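Local structure of group II chitinase (Ostrinia furnacalis, 6JAW) at residues D199-W204 with T223-N228; M246-Y251 with K329-F334; G84-S89 with C132-C137. The protein probably hydrolyses internal bonds of chitin as a family 18 endochitinase, this chain being one catalytic domain of a much longer chitin-binding protein. All coordinates share one frame; numbering follows the deposited sequence.

All three contacts lie in the family 18 glycosidase domain, a TIM barrel, and each reaches the bound naphthalimide ligand with at least one segment. Along the chain contact 3 closes first, joining the loops that follow strands 78-84 and 122-126; contact 1 comes next, in the connection from strand 192-195 to helix 227-236; contact 2 then sets strand 244-257 against helix 325-337. Contacts 1 and 2, with centres about 14 Å apart, touch where Asp-199 OD1 meets Tyr-251 OH. Contact 3 touches neither: its centre is about 17 Å from that of contact 1 and about 23 Å from that of contact 2. Loops and barrel wall thus meet around one ligand-filled cleft.

Contact 1 (D199-W204 with T223-N228); sequences DYHGQW and TYFNAN. With BBO (2-[3-(morpholin-4-yl)propyl]-1H-benzo[de]isoquinoline-1,3(2H)-dione), chain B; NAG (2-acetamido-2-deoxy-beta-D-glucopyranose), chain C.
The Tyr-200 ring lies against the backbone of Phe-225 and Asn-226, with Asn-226 N and Phe-225 O over one of its faces. Tyr-200 CD1 comes within 3.5 Å of Phe-225 C and 3.8 Å of Phe-225 CB; a flat ring can lie against the Phe-225/Asn-226 peptide where the chain turns. Tyr-200 OH passes 3.4 Å from Ala-227 CA, where a small residue leaves room, and it is hydrogen-bonded to Thr-230 OG1. Beside this ring, His-201 CE1 meets the edge of the Phe-225 ring at CD2 (4.1 Å). One water joins the segments, lying in the imidazole plane 2.6 Å from His-201 NE2 and donating to Phe-225 O at 2.8 Å; Asp-205 OD2 is hydrogen-bonded to ND1, which with the water limits the ring's rotation.

In the next shell, Phe-225 centres an inverse gamma turn, and Asn-226 is the N-cap of helix 227-236, its OD1 taking the Tyr-229 N-H. Asn-228 carries an N-linked glycan on ND2. At the other end, ligand N02 lies 2.4 Å from Asp-199 OD2, a hydrogen bond of doubtful, very short length. A chi1 of 55° tucks the Trp-204 indole back over Gly-202, whose CA packs on one face while the naphthalimide stacks on the other, CE3 3.5 Å from C07. An acid and a flat aromatic lining a cleft are consistent with the sugar-binding groove of a family 18 chitinase.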
loop_
_atom_site.group_PDB
_atom_site.type_symbol
_atom_site.label_atom_id
_atom_site.label_comp_id
_atom_site.label_asym_id
_atom_site.label_seq_id
_atom_site.Cartn_x
_atom_site.Cartn_y
_atom_site.Cartn_z
ATOM N N ASP A 199 7.078 -2.839 -3.736
ATOM C CA ASP A 199 7.797 -1.999 -4.693
ATOM C C ASP A 199 9.259 -1.821 -4.302
ATOM O O ASP A 199 9.851 -0.765 -4.536
ATOM C CB ASP A 199 7.129 -0.634 -4.859
ATOM C CG ASP A 199 5.786 -0.727 -5.533
ATOM O OD1 ASP A 199 5.487 -1.776 -6.148
ATOM O OD2 ASP A 199 5.020 0.242 -5.420
ATOM N N TYR A 200 9.856 -2.843 -3.690
ATOM C CA TYR A 200 11.302 -2.821 -3.512
ATOM C C TYR A 200 12.020 -2.813 -4.852
ATOM O O TYR A 200 13.137 -2.293 -4.960
ATOM C CB TYR A 200 11.756 -4.027 -2.700
ATOM C CG TYR A 200 11.373 -3.974 -1.248
ATOM C CD1 TYR A 200 12.125 -3.243 -0.342
ATOM C CD2 TYR A 200 10.259 -4.659 -0.779
ATOM C CE1 TYR A 200 11.784 -3.204 0.998
ATOM C CE2 TYR A 200 9.911 -4.629 0.557
ATOM C CZ TYR A 200 10.678 -3.901 1.440
ATOM O OH TYR A 200 10.336 -3.861 2.774
ATOM N N HIS A 201 11.405 -3.396 -5.875
ATOM C CA HIS A 201 12.023 -3.514 -7.184
ATOM C C HIS A 201 10.973 -3.272 -8.252
ATOM O O HIS A 201 9.792 -3.579 -8.068
ATOM C CB HIS A 201 12.677 -4.890 -7.372
ATOM C CG HIS A 201 13.777 -5.167 -6.397
ATOM N ND1 HIS A 201 14.970 -4.478 -6.406
ATOM C CD2 HIS A 201 13.852 -6.037 -5.361
ATOM C CE1 HIS A 201 15.738 -4.919 -5.426
ATOM N NE2 HIS A 201 15.083 -5.866 -4.777
ATOM N N GLY A 202 11.419 -2.704 -9.361
ATOM C CA GLY A 202 10.552 -2.444 -10.492
ATOM C C GLY A 202 11.382 -2.020 -11.682
ATOM O O GLY A 202 12.613 -2.005 -11.622
ATOM N N GLN A 203 10.683 -1.651 -12.764
ATOM C CA GLN A 203 11.349 -1.281 -14.013
ATOM C C GLN A 203 12.444 -0.235 -13.805
ATOM O O GLN A 203 13.448 -0.242 -14.524
ATOM C CB GLN A 203 10.324 -0.763 -15.034
ATOM C CG GLN A 203 9.622 0.541 -14.638
ATOM C CD GLN A 203 8.516 0.954 -15.605
ATOM O OE1 GLN A 203 8.757 1.145 -16.799
ATOM N NE2 GLN A 203 7.300 1.107 -15.086
ATOM N N TRP A 204 12.277 0.664 -12.829
ATOM C CA TRP A 204 13.268 1.706 -12.577
ATOM C C TRP A 204 14.638 1.145 -12.197
ATOM O O TRP A 204 15.640 1.859 -12.328
ATOM C CB TRP A 204 12.772 2.643 -11.472
ATOM C CG TRP A 204 12.414 1.916 -10.218
ATOM C CD1 TRP A 204 13.255 1.599 -9.191
ATOM C CD2 TRP A 204 11.126 1.400 -9.855
ATOM N NE1 TRP A 204 12.569 0.919 -8.210
ATOM C CE2 TRP A 204 11.262 0.785 -8.595
ATOM C CE3 TRP A 204 9.869 1.401 -10.473
ATOM C CZ2 TRP A 204 10.193 0.178 -7.943
ATOM C CZ3 TRP A 204 8.809 0.797 -9.822
ATOM C CH2 TRP A 204 8.977 0.193 -8.573
ATOM N N THR A 223 21.302 -5.288 1.692
ATOM C CA THR A 223 20.817 -6.085 2.803
ATOM C C THR A 223 19.447 -5.646 3.298
ATOM O O THR A 223 18.850 -6.352 4.116
ATOM C CB THR A 223 21.808 -6.021 3.970
ATOM O OG1 THR A 223 21.959 -4.660 4.393
ATOM C CG2 THR A 223 23.167 -6.562 3.541
ATOM N N TYR A 224 18.932 -4.506 2.841
ATOM C CA TYR A 224 17.758 -3.928 3.478
ATOM C C TYR A 224 16.538 -3.801 2.583
ATOM O O TYR A 224 15.509 -3.292 3.042
ATOM C CB TYR A 224 18.089 -2.552 4.071
ATOM C CG TYR A 224 18.922 -1.649 3.212
ATOM C CD1 TYR A 224 18.372 -0.992 2.123
ATOM C CD2 TYR A 224 20.259 -1.424 3.514
ATOM C CE1 TYR A 224 19.140 -0.147 1.341
ATOM C CE2 TYR A 224 21.032 -0.587 2.741
ATOM C CZ TYR A 224 20.468 0.048 1.654
ATOM O OH TYR A 224 21.235 0.883 0.874
ATOM N N PHE A 225 16.602 -4.243 1.333
ATOM C CA PHE A 225 15.420 -4.207 0.474
ATOM C C PHE A 225 14.627 -5.505 0.609
ATOM O O PHE A 225 14.487 -6.288 -0.324
ATOM C CB PHE A 225 15.813 -3.939 -0.974
ATOM C CG PHE A 225 16.084 -2.494 -1.265
ATOM C CD1 PHE A 225 15.860 -1.525 -0.301
ATOM C CD2 PHE A 225 16.545 -2.100 -2.509
ATOM C CE1 PHE A 225 16.104 -0.189 -0.569
ATOM C CE2 PHE A 225 16.793 -0.768 -2.782
ATOM C CZ PHE A 225 16.571 0.187 -1.813
ATOM N N ASN A 226 14.109 -5.722 1.815
ATOM C CA ASN A 226 13.234 -6.856 2.071
ATOM C C ASN A 226 12.392 -6.534 3.295
ATOM O O ASN A 226 12.788 -5.728 4.140
ATOM C CB ASN A 226 14.024 -8.155 2.272
ATOM C CG ASN A 226 15.004 -8.066 3.416
ATOM O OD1 ASN A 226 14.629 -8.218 4.575
ATOM N ND2 ASN A 226 16.273 -7.823 3.097
ATOM N N ALA A 227 11.217 -7.163 3.368
ATOM C CA ALA A 227 10.258 -6.811 4.410
ATOM C C ALA A 227 10.806 -7.098 5.799
ATOM O O ALA A 227 10.514 -6.358 6.747
ATOM C CB ALA A 227 8.947 -7.563 4.196
ATOM N N ASN A 228 11.602 -8.156 5.943
ATOM C CA ASN A 228 12.112 -8.510 7.261
ATOM C C ASN A 228 12.997 -7.399 7.822
ATOM O O ASN A 228 12.851 -7.001 8.983
ATOM C CB ASN A 228 12.872 -9.835 7.197
ATOM C CG ASN A 228 13.462 -10.208 8.527
ATOM O OD1 ASN A 228 12.745 -10.322 9.509
ATOM N ND2 ASN A 228 14.777 -10.391 8.573
HETATM C C10 BBO B . 10.746 4.129 -6.835
HETATM C C13 BBO B . 5.994 2.646 -7.028
HETATM C C15 BBO B . 3.623 3.201 -6.406
HETATM C C17 BBO B . 1.205 0.584 -5.540
HETATM C C01 BBO B . 11.861 4.719 -7.419
HETATM C C02 BBO B . 11.802 5.210 -8.729
HETATM C C03 BBO B . 10.618 5.109 -9.459
HETATM C C04 BBO B . 10.513 5.586 -10.775
HETATM C C05 BBO B . 9.296 5.456 -11.459
HETATM C C06 BBO B . 8.196 4.872 -10.872
HETATM C C07 BBO B . 8.305 4.411 -9.596
HETATM C C08 BBO B . 9.508 4.522 -8.876
HETATM C C09 BBO B . 9.583 4.033 -7.560
HETATM C C11 BBO B . 8.362 3.389 -6.915
HETATM C C12 BBO B . 7.089 3.767 -8.953
HETATM C C14 BBO B . 5.100 3.552 -6.179
HETATM C C16 BBO B . 2.250 1.664 -5.223
HETATM C C18 BBO B . 1.500 1.279 -7.778
HETATM C C19 BBO B . 2.990 1.165 -7.490
HETATM N N01 BBO B . 7.152 3.282 -7.630
HETATM N N02 BBO B . 3.327 1.786 -6.209
HETATM O O01 BBO B . 8.441 2.911 -5.609
HETATM O O02 BBO B . 5.905 3.665 -9.683
HETATM O O03 BBO B . 0.773 0.507 -6.874
HETATM C C1 NAG C . 15.466 -10.700 9.804
HETATM C C2 NAG C . 16.513 -11.810 9.615
HETATM C C3 NAG C . 17.414 -11.935 10.848
HETATM C C4 NAG C . 17.983 -10.586 11.266
HETATM C C5 NAG C . 16.849 -9.590 11.457
HETATM C C6 NAG C . 17.335 -8.203 11.815
HETATM C C7 NAG C . 16.070 -13.794 8.238
HETATM C C8 NAG C . 15.326 -15.090 8.145
HETATM N N2 NAG C . 15.863 -13.082 9.348
HETATM O O3 NAG C . 18.476 -12.828 10.534
HETATM O O4 NAG C . 18.709 -10.717 12.483
HETATM O O5 NAG C . 16.115 -9.477 10.230
HETATM O O6 NAG C . 17.409 -7.350 10.679
HETATM O O7 NAG C . 16.816 -13.407 7.347
HETATM O O HOH W 1 15.902 -7.037 -2.563
#

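Contact 2 (M246-Y251 with K329-F334); sequences MGMPMY and KKKVNF. With BBO (2-[3-(morpholin-4-yl)propyl]-1H-benzo[de]isoquinoline-1,3(2H)-dione), chain B.
Met-246 and Met-248 pack on Lys-331, Val-332 and Phe-334 through apolar and sulfur contacts. Met-246 is extended at chi1 and chi2 (-175° and 178°), which carries SD obliquely to the Phe-334 ring, 3.6 Å from CD2, a Met-aromatic contact; the bend at chi3 then brings CE to 3.6 Å from Lys-331 CB. Flexible, polarisable methionines suit the layer between strand and helix, as their chains adapt to the neighbouring side chains: Met-248 SD meets Val-332 CG2 at 4.2 Å, while its CG lies 4.0 Å from Lys-331 CD as the two chains run in opposite directions.

The polar contact is water-mediated. Lys-331 extends its aliphatic stem across Met-246 and alongside Met-248, and its buried NZ donates to a water at 2.7 Å that in turn donates to Gly-247 O. Asp-323 forms a salt bridge with this amine and Ala-212 O accepts from it, so the charge is probably well compensated.

Strand 246-249 and helix 329-334 run antiparallel, at 177° with axes 10.2 Å apart. Tyr-251, farther along strand 244-257, brings OH to 3.5 Å from ligand C17, a carbon of the morpholine. A parallel barrel strand backed by an outer helix is characteristic of the TIM barrel.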
loop_
_atom_site.group_PDB
_atom_site.type_symbol
_atom_site.label_atom_id
_atom_site.label_comp_id
_atom_site.label_asym_id
_atom_site.label_seq_id
_atom_site.Cartn_x
_atom_site.Cartn_y
_atom_site.Cartn_z
ATOM N N MET A 246 1.734 -4.621 8.149
ATOM C CA MET A 246 2.676 -4.903 7.077
ATOM C C MET A 246 1.942 -4.951 5.743
ATOM O O MET A 246 0.995 -5.726 5.577
ATOM C CB MET A 246 3.392 -6.222 7.333
ATOM C CG MET A 246 4.470 -6.497 6.324
ATOM S SD MET A 246 5.303 -8.035 6.701
ATOM C CE MET A 246 4.324 -9.184 5.747
ATOM N N GLY A 247 2.396 -4.142 4.792
ATOM C CA GLY A 247 1.747 -4.099 3.495
ATOM C C GLY A 247 2.085 -5.321 2.658
ATOM O O GLY A 247 3.199 -5.847 2.699
ATOM N N MET A 248 1.098 -5.777 1.889
ATOM C CA MET A 248 1.270 -6.899 0.985
ATOM C C MET A 248 0.671 -6.518 -0.361
ATOM O O MET A 248 -0.444 -5.967 -0.412
ATOM C CB MET A 248 0.611 -8.166 1.536
ATOM C CG MET A 248 1.417 -8.816 2.658
ATOM S SD MET A 248 0.391 -9.908 3.641
ATOM C CE MET A 248 -0.735 -8.738 4.404
ATOM N N PRO A 249 1.376 -6.765 -1.461
ATOM C CA PRO A 249 0.889 -6.318 -2.769
ATOM C C PRO A 249 -0.053 -7.333 -3.405
ATOM O O PRO A 249 0.209 -8.541 -3.416
ATOM C CB PRO A 249 2.181 -6.175 -3.585
ATOM C CG PRO A 249 3.101 -7.209 -2.993
ATOM C CD PRO A 249 2.751 -7.302 -1.522
ATOM N N MET A 250 -1.168 -6.827 -3.933
ATOM C CA MET A 250 -2.103 -7.618 -4.718
ATOM C C MET A 250 -1.817 -7.512 -6.211
ATOM O O MET A 250 -2.719 -7.711 -7.032
ATOM C CB MET A 250 -3.545 -7.182 -4.434
ATOM C CG MET A 250 -3.924 -7.118 -2.961
ATOM S SD MET A 250 -4.214 -8.733 -2.231
ATOM C CE MET A 250 -2.647 -8.995 -1.396
ATOM N N TYR A 251 -0.586 -7.179 -6.567
ATOM C CA TYR A 251 -0.214 -6.887 -7.937
ATOM C C TYR A 251 1.231 -7.304 -8.129
ATOM O O TYR A 251 1.940 -7.637 -7.177
ATOM C CB TYR A 251 -0.379 -5.398 -8.259
ATOM C CG TYR A 251 0.568 -4.540 -7.450
ATOM C CD1 TYR A 251 0.218 -4.107 -6.177
ATOM C CD2 TYR A 251 1.822 -4.195 -7.941
ATOM C CE1 TYR A 251 1.085 -3.336 -5.422
ATOM C CE2 TYR A 251 2.696 -3.428 -7.195
ATOM C CZ TYR A 251 2.318 -3.001 -5.936
ATOM O OH TYR A 251 3.170 -2.237 -5.178
ATOM N N LYS A 329 0.814 -16.584 2.850
ATOM C CA LYS A 329 0.669 -17.261 4.133
ATOM C C LYS A 329 1.965 -17.195 4.931
ATOM O O LYS A 329 1.941 -17.047 6.160
ATOM C CB LYS A 329 0.221 -18.704 3.915
ATOM C CG LYS A 329 -1.228 -18.774 3.456
ATOM C CD LYS A 329 -1.709 -20.193 3.236
ATOM C CE LYS A 329 -3.200 -20.198 2.902
ATOM N NZ LYS A 329 -3.999 -19.341 3.848
ATOM N N LYS A 330 3.108 -17.280 4.247
ATOM C CA LYS A 330 4.387 -17.096 4.927
ATOM C C LYS A 330 4.502 -15.688 5.505
ATOM O O LYS A 330 4.988 -15.503 6.627
ATOM C CB LYS A 330 5.533 -17.380 3.955
ATOM C CG LYS A 330 6.910 -17.427 4.588
ATOM C CD LYS A 330 7.222 -18.812 5.123
ATOM C CE LYS A 330 8.625 -18.869 5.711
ATOM N NZ LYS A 330 9.670 -18.528 4.706
ATOM N N LYS A 331 4.051 -14.681 4.760
ATOM C CA LYS A 331 4.144 -13.312 5.254
ATOM C C LYS A 331 3.224 -13.088 6.445
ATOM O O LYS A 331 3.597 -12.394 7.400
ATOM C CB LYS A 331 3.825 -12.332 4.130
ATOM C CG LYS A 331 4.941 -12.213 3.108
ATOM C CD LYS A 331 4.573 -11.235 2.003
ATOM C CE LYS A 331 5.752 -11.016 1.066
ATOM N NZ LYS A 331 5.517 -9.900 0.103
ATOM N N VAL A 332 2.023 -13.670 6.416
ATOM C CA VAL A 332 1.114 -13.503 7.542
ATOM C C VAL A 332 1.649 -14.234 8.768
ATOM O O VAL A 332 1.537 -13.742 9.897
ATOM C CB VAL A 332 -0.304 -13.965 7.163
ATOM C CG1 VAL A 332 -1.218 -13.906 8.374
ATOM C CG2 VAL A 332 -0.863 -13.080 6.054
ATOM N N ASN A 333 2.260 -15.405 8.575
ATOM C CA ASN A 333 2.896 -16.067 9.709
ATOM C C ASN A 333 4.032 -15.220 10.259
ATOM O O ASN A 333 4.257 -15.181 11.475
ATOM C CB ASN A 333 3.389 -17.455 9.312
ATOM C CG ASN A 333 2.344 -18.523 9.560
ATOM O OD1 ASN A 333 2.004 -18.826 10.706
ATOM N ND2 ASN A 333 1.821 -19.099 8.485
ATOM N N PHE A 334 4.743 -14.520 9.376
ATOM C CA PHE A 334 5.730 -13.538 9.805
ATOM C C PHE A 334 5.083 -12.437 10.643
ATOM O O PHE A 334 5.622 -12.040 11.684
ATOM C CB PHE A 334 6.424 -12.971 8.564
ATOM C CG PHE A 334 7.364 -11.837 8.836
ATOM C CD1 PHE A 334 8.680 -12.084 9.185
ATOM C CD2 PHE A 334 6.946 -10.523 8.693
ATOM C CE1 PHE A 334 9.559 -11.041 9.421
ATOM C CE2 PHE A 334 7.815 -9.475 8.926
ATOM C CZ PHE A 334 9.129 -9.734 9.289
HETATM C C10 BBO B . 10.746 4.129 -6.835
HETATM C C13 BBO B . 5.994 2.646 -7.028
HETATM C C15 BBO B . 3.623 3.201 -6.406
HETATM C C17 BBO B . 1.205 0.584 -5.540
HETATM C C01 BBO B . 11.861 4.719 -7.419
HETATM C C02 BBO B . 11.802 5.210 -8.729
HETATM C C03 BBO B . 10.618 5.109 -9.459
HETATM C C04 BBO B . 10.513 5.586 -10.775
HETATM C C05 BBO B . 9.296 5.456 -11.459
HETATM C C06 BBO B . 8.196 4.872 -10.872
HETATM C C07 BBO B . 8.305 4.411 -9.596
HETATM C C08 BBO B . 9.508 4.522 -8.876
HETATM C C09 BBO B . 9.583 4.033 -7.560
HETATM C C11 BBO B . 8.362 3.389 -6.915
HETATM C C12 BBO B . 7.089 3.767 -8.953
HETATM C C14 BBO B . 5.100 3.552 -6.179
HETATM C C16 BBO B . 2.250 1.664 -5.223
HETATM C C18 BBO B . 1.500 1.279 -7.778
HETATM C C19 BBO B . 2.990 1.165 -7.490
HETATM N N01 BBO B . 7.152 3.282 -7.630
HETATM N N02 BBO B . 3.327 1.786 -6.209
HETATM O O01 BBO B . 8.441 2.911 -5.609
HETATM O O02 BBO B . 5.905 3.665 -9.683
HETATM O O03 BBO B . 0.773 0.507 -6.874
HETATM O O HOH W 2 5.117 -7.646 1.544
#

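Contact 3 (G84-S89 with C132-C137); sequences GGWNDS and CWQVDC. With BBO (2-[3-(morpholin-4-yl)propyl]-1H-benzo[de]isoquinoline-1,3(2H)-dione), chain B.
The Trp-86 indole is sandwiched: the ligand's linker carbon C14 lies over one face and the Gln-134 side chain over the other, while Val-135 CG2 sits at the edge, 3.8 Å from CZ3. The amide of Gln-134 stacks on the indole, the planes 14° apart, and Gln-134 CG stands over the six-membered ring, 3.8 Å from the centroid, in a CH-pi contact. With CG opposite the carbonyl carbon (chi1 -71°), the extended side chain runs along the indole face to Trp-86 O; glutamine suits the place because methylenes and amide pack on the aromatic while the end still makes a hydrogen bond.

That bond runs from Gln-134 NE2 to Trp-86 O, at 2.9 Å and 154°. The oxygen lies close to the amide plane, but the donor stands well above the carbonyl plane. Ser-89 N reaches the same oxygen from the opposite face, so two donors grip it. Within 84-89, Ser-89 OG donates to Gly-85 O (2.7 Å).

Gln-134 and Val-135 form the centre of a type I' turn from Trp-133 to Asp-136, and the Cys-132 to Cys-137 disulfide closes the loop. The end of the Trp-133 side chain leads off to a hydrogen bond from NE1 to Asp-144 OD2. Two loops after neighbouring parallel strands thus present a tryptophan to the ligand, as in the substrate clefts of TIM-barrel family 18 chitinases.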
loop_
_atom_site.group_PDB
_atom_site.type_symbol
_atom_site.label_atom_id
_atom_site.label_comp_id
_atom_site.label_asym_id
_atom_site.label_seq_id
_atom_site.Cartn_x
_atom_site.Cartn_y
_atom_site.Cartn_z
ATOM N N GLY A 84 -3.094 11.969 -0.279
ATOM C CA GLY A 84 -1.821 11.942 -0.962
ATOM C C GLY A 84 -1.732 10.850 -2.002
ATOM O O GLY A 84 -2.496 10.837 -2.970
ATOM N N GLY A 85 -0.812 9.919 -1.803
ATOM C CA GLY A 85 -0.531 8.914 -2.803
ATOM C C GLY A 85 0.636 9.311 -3.683
ATOM O O GLY A 85 1.129 10.441 -3.658
ATOM N N TRP A 86 1.076 8.342 -4.487
ATOM C CA TRP A 86 2.258 8.535 -5.320
ATOM C C TRP A 86 2.110 9.745 -6.236
ATOM O O TRP A 86 2.964 10.638 -6.244
ATOM C CB TRP A 86 2.522 7.273 -6.140
ATOM C CG TRP A 86 3.705 7.398 -7.035
ATOM C CD1 TRP A 86 3.701 7.651 -8.373
ATOM C CD2 TRP A 86 5.080 7.294 -6.648
ATOM N NE1 TRP A 86 4.991 7.699 -8.849
ATOM C CE2 TRP A 86 5.856 7.483 -7.809
ATOM C CE3 TRP A 86 5.731 7.051 -5.434
ATOM C CZ2 TRP A 86 7.250 7.439 -7.791
ATOM C CZ3 TRP A 86 7.118 7.006 -5.419
ATOM C CH2 TRP A 86 7.859 7.197 -6.589
ATOM N N ASN A 87 1.035 9.789 -7.027
ATOM C CA ASN A 87 0.895 10.853 -8.022
ATOM C C ASN A 87 0.811 12.227 -7.374
ATOM O O ASN A 87 1.425 13.186 -7.855
ATOM C CB ASN A 87 -0.334 10.606 -8.893
ATOM C CG ASN A 87 -0.159 9.422 -9.813
ATOM O OD1 ASN A 87 0.959 9.076 -10.186
ATOM N ND2 ASN A 87 -1.265 8.780 -10.173
ATOM N N ASP A 88 0.058 12.346 -6.278
ATOM C CA ASP A 88 -0.061 13.633 -5.604
ATOM C C ASP A 88 1.229 14.075 -4.920
ATOM O O ASP A 88 1.322 15.238 -4.513
ATOM C CB ASP A 88 -1.195 13.580 -4.580
ATOM C CG ASP A 88 -1.826 14.933 -4.352
ATOM O OD1 ASP A 88 -2.079 15.630 -5.358
ATOM O OD2 ASP A 88 -2.079 15.296 -3.183
ATOM N N SER A 89 2.215 13.192 -4.786
ATOM C CA SER A 89 3.460 13.505 -4.093
ATOM C C SER A 89 4.559 13.988 -5.032
ATOM O O SER A 89 5.718 14.085 -4.611
ATOM C CB SER A 89 3.955 12.277 -3.319
ATOM O OG SER A 89 2.999 11.828 -2.369
ATOM N N CYS A 132 12.193 12.875 0.853
ATOM C CA CYS A 132 12.494 12.167 -0.392
ATOM C C CYS A 132 11.235 12.106 -1.250
ATOM O O CYS A 132 10.557 11.082 -1.341
ATOM C CB CYS A 132 13.034 10.776 -0.093
ATOM S SG CYS A 132 14.338 10.762 1.144
ATOM N N TRP A 133 10.924 13.233 -1.896
ATOM C CA TRP A 133 9.743 13.298 -2.750
ATOM C C TRP A 133 9.847 12.254 -3.850
ATOM O O TRP A 133 10.802 12.261 -4.634
ATOM C CB TRP A 133 9.584 14.684 -3.369
ATOM C CG TRP A 133 9.657 15.816 -2.398
ATOM C CD1 TRP A 133 9.534 15.751 -1.040
ATOM C CD2 TRP A 133 9.882 17.188 -2.716
ATOM N NE1 TRP A 133 9.671 17.005 -0.492
ATOM C CE2 TRP A 133 9.882 17.905 -1.503
ATOM C CE3 TRP A 133 10.072 17.885 -3.914
ATOM C CZ2 TRP A 133 10.078 19.281 -1.450
ATOM C CZ3 TRP A 133 10.267 19.253 -3.858
ATOM C CH2 TRP A 133 10.270 19.936 -2.634
ATOM N N GLN A 134 8.865 11.356 -3.898
ATOM C CA GLN A 134 8.882 10.225 -4.820
ATOM C C GLN A 134 10.239 9.524 -4.803
ATOM O O GLN A 134 10.805 9.198 -5.846
ATOM C CB GLN A 134 8.495 10.669 -6.232
ATOM C CG GLN A 134 7.016 11.018 -6.341
ATOM C CD GLN A 134 6.552 11.225 -7.761
ATOM O OE1 GLN A 134 7.333 11.592 -8.638
ATOM N NE2 GLN A 134 5.263 10.983 -8.000
ATOM N N VAL A 135 10.764 9.314 -3.592
ATOM C CA VAL A 135 11.966 8.524 -3.317
ATOM C C VAL A 135 13.222 9.222 -3.849
ATOM O O VAL A 135 14.271 8.594 -4.019
ATOM C CB VAL A 135 11.833 7.089 -3.877
ATOM C CG1 VAL A 135 12.878 6.153 -3.267
ATOM C CG2 VAL A 135 10.442 6.525 -3.595
ATOM N N ASP A 136 13.144 10.531 -4.084
ATOM C CA ASP A 136 14.309 11.319 -4.499
ATOM C C ASP A 136 14.739 12.193 -3.322
ATOM O O ASP A 136 14.220 13.297 -3.131
ATOM C CB ASP A 136 13.992 12.155 -5.733
ATOM C CG ASP A 136 15.240 12.700 -6.404
ATOM O OD1 ASP A 136 16.273 12.862 -5.719
ATOM O OD2 ASP A 136 15.185 12.969 -7.622
ATOM N N CYS A 137 15.710 11.709 -2.550
ATOM C CA CYS A 137 16.078 12.386 -1.313
ATOM C C CYS A 137 16.833 13.691 -1.538
ATOM O O CYS A 137 17.043 14.436 -0.576
ATOM C CB CYS A 137 16.895 11.439 -0.432
ATOM S SG CYS A 137 15.952 9.996 0.157
HETATM C C10 BBO B . 10.746 4.129 -6.835
HETATM C C13 BBO B . 5.994 2.646 -7.028
HETATM C C15 BBO B . 3.623 3.201 -6.406
HETATM C C17 BBO B . 1.205 0.584 -5.540
HETATM C C01 BBO B . 11.861 4.719 -7.419
HETATM C C02 BBO B . 11.802 5.210 -8.729
HETATM C C03 BBO B . 10.618 5.109 -9.459
HETATM C C04 BBO B . 10.513 5.586 -10.775
HETATM C C05 BBO B . 9.296 5.456 -11.459
HETATM C C06 BBO B . 8.196 4.872 -10.872
HETATM C C07 BBO B . 8.305 4.411 -9.596
HETATM C C08 BBO B . 9.508 4.522 -8.876
HETATM C C09 BBO B . 9.583 4.033 -7.560
HETATM C C11 BBO B . 8.362 3.389 -6.915
HETATM C C12 BBO B . 7.089 3.767 -8.953
HETATM C C14 BBO B . 5.100 3.552 -6.179
HETATM C C16 BBO B . 2.250 1.664 -5.223
HETATM C C18 BBO B . 1.500 1.279 -7.778
HETATM C C19 BBO B . 2.990 1.165 -7.490
HETATM N N01 BBO B . 7.152 3.282 -7.630
HETATM N N02 BBO B . 3.327 1.786 -6.209
HETATM O O01 BBO B . 8.441 2.911 -5.609
HETATM O O02 BBO B . 5.905 3.665 -9.683
HETATM O O03 BBO B . 0.773 0.507 -6.874
#